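Local atomic coordinates of transketolase (Campylobacter jejuni, PDB entry 3L84), a protein that probably binds thiamine diphosphate, as a member of the transketolase family built from two cofactor-binding-type domains and a C-terminal domain. Residues K481-I485 against G511-N515. Residue numbers count along the deposited sequence, not the author numbering.
Sequences KAWQI and GDVKN
V513 overlaps the aliphatic chain of K481 and the tip of I485, which sit one helical turn apart on the same face of a helix. This is packing between a helix of the thiamine-diphosphate-binding (THDP) fold and the loop that leads into the C-terminal domain. K481-I485 lies on helix 476-488 of the pyrimidine-binding domain. G511-N515 belongs to the loop leading to strand 518-521, an edge strand of the C-terminal sheet. The helix is regular, with I485 N 3.1 Å from K481 O. G511 has phi 75°, D512 is extended, and 513-515 form a 3-10 turn closed by N515 N to D512 O at 2.9 Å. CA atoms are 6.4 Å apart for K481 and V513, and 6.9 Å for I485 and K514. V513 is in the t rotamer, with CG2 3.7 Å from K481 CD and CG1 3.8 Å from I485 CD1. I485 is mt, and its CD1 also reaches K514 CA at 3.6 Å. V513 also touches P560, while W483 points into its own domain and stacks on F495. K481 is mttt, so its extended chain passes V513 and ends in a salt bridge, NZ to D512 OD1 at 2.7 Å. The same D512 OD1 accepts a hydrogen bond from V513 N at 2.8 Å.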
loop_
_atom_site.group_PDB
_atom_site.type_symbol
_atom_site.label_atom_id
_atom_site.label_comp_id
_atom_site.label_asym_id
_atom_site.label_seq_id
_atom_site.Cartn_x
_atom_site.Cartn_y
_atom_site.Cartn_z
ATOM N N LYS A 481 25.915 -14.016 1.636
ATOM C CA LYS A 481 25.342 -15.287 2.071
ATOM C C LYS A 481 23.809 -15.263 1.941
ATOM O O LYS A 481 23.199 -16.281 1.583
ATOM C CB LYS A 481 25.789 -15.612 3.499
ATOM C CG LYS A 481 27.262 -15.934 3.601
ATOM C CD LYS A 481 27.707 -15.997 5.054
ATOM C CE LYS A 481 29.163 -16.379 5.255
ATOM N NZ LYS A 481 29.503 -16.201 6.722
ATOM N N ALA A 482 23.211 -14.096 2.190
ATOM C CA ALA A 482 21.769 -13.938 2.054
ATOM C C ALA A 482 21.352 -14.155 0.602
ATOM O O ALA A 482 20.365 -14.830 0.345
ATOM C CB ALA A 482 21.327 -12.543 2.503
ATOM N N TRP A 483 22.067 -13.567 -0.361
ATOM C CA TRP A 483 21.765 -13.799 -1.774
ATOM C C TRP A 483 21.905 -15.269 -2.155
ATOM O O TRP A 483 21.106 -15.790 -2.939
ATOM C CB TRP A 483 22.641 -12.919 -2.657
ATOM C CG TRP A 483 21.995 -11.592 -2.939
ATOM C CD1 TRP A 483 22.291 -10.385 -2.385
ATOM C CD2 TRP A 483 20.890 -11.377 -3.836
ATOM N NE1 TRP A 483 21.458 -9.421 -2.922
ATOM C CE2 TRP A 483 20.584 -10.005 -3.791
ATOM C CE3 TRP A 483 20.120 -12.211 -4.638
ATOM C CZ2 TRP A 483 19.574 -9.442 -4.557
ATOM C CZ3 TRP A 483 19.104 -11.662 -5.396
ATOM C CH2 TRP A 483 18.827 -10.287 -5.354
ATOM N N GLN A 484 22.948 -15.941 -1.654
ATOM C CA GLN A 484 23.126 -17.351 -1.988
ATOM C C GLN A 484 21.918 -18.163 -1.535
ATOM O O GLN A 484 21.440 -19.033 -2.247
ATOM C CB GLN A 484 24.453 -17.879 -1.438
ATOM C CG GLN A 484 25.666 -17.267 -2.140
ATOM C CD GLN A 484 26.973 -17.586 -1.472
ATOM O OE1 GLN A 484 27.117 -17.426 -0.275
ATOM N NE2 GLN A 484 27.964 -18.015 -2.287
ATOM N N ILE A 485 21.410 -17.863 -0.343
ATOM C CA ILE A 485 20.180 -18.503 0.123
ATOM C C ILE A 485 18.977 -18.096 -0.713
ATOM O O ILE A 485 18.184 -18.962 -1.134
ATOM C CB ILE A 485 19.928 -18.174 1.603
ATOM C CG1 ILE A 485 21.060 -18.699 2.486
ATOM C CG2 ILE A 485 18.563 -18.729 2.058
ATOM C CD1 ILE A 485 21.238 -17.931 3.813
ATOM N N GLY A 511 27.404 -21.736 13.816
ATOM C CA GLY A 511 26.330 -21.462 12.889
ATOM C C GLY A 511 26.684 -20.451 11.823
ATOM O O GLY A 511 27.830 -19.959 11.767
ATOM N N ASP A 512 25.747 -20.128 10.933
ATOM C CA ASP A 512 26.025 -19.133 9.916
ATOM C C ASP A 512 24.698 -18.499 9.478
ATOM O O ASP A 512 23.626 -18.815 9.999
ATOM C CB ASP A 512 26.821 -19.745 8.726
ATOM C CG ASP A 512 27.785 -18.749 8.076
ATOM O OD1 ASP A 512 27.563 -17.543 8.101
ATOM O OD2 ASP A 512 28.822 -19.252 7.555
ATOM N N VAL A 513 24.759 -17.668 8.457
ATOM C CA VAL A 513 23.597 -16.964 7.943
ATOM C C VAL A 513 22.509 -17.936 7.513
ATOM O O VAL A 513 21.323 -17.645 7.720
ATOM C CB VAL A 513 24.022 -16.027 6.788
ATOM C CG1 VAL A 513 22.816 -15.354 6.122
ATOM C CG2 VAL A 513 25.003 -14.927 7.294
ATOM N N LYS A 514 22.879 -19.111 6.988
ATOM C CA LYS A 514 21.922 -20.155 6.595
ATOM C C LYS A 514 20.982 -20.585 7.710
ATOM O O LYS A 514 19.884 -21.102 7.430
ATOM C CB LYS A 514 22.671 -21.389 6.033
ATOM C CG LYS A 514 23.484 -22.143 7.058
ATOM C CD LYS A 514 24.237 -23.344 6.507
ATOM C CE LYS A 514 25.306 -23.791 7.466
ATOM N NZ LYS A 514 24.905 -23.926 8.891
ATOM N N ASN A 515 21.408 -20.434 8.966
ATOM C CA ASN A 515 20.590 -20.753 10.147
ATOM C C ASN A 515 19.704 -19.619 10.602
ATOM O O ASN A 515 19.004 -19.774 11.589
ATOM C CB ASN A 515 21.511 -21.166 11.302
ATOM C CG ASN A 515 22.408 -22.323 10.943
ATOM O OD1 ASN A 515 23.622 -22.155 10.681
ATOM N ND2 ASN A 515 21.827 -23.501 10.887
#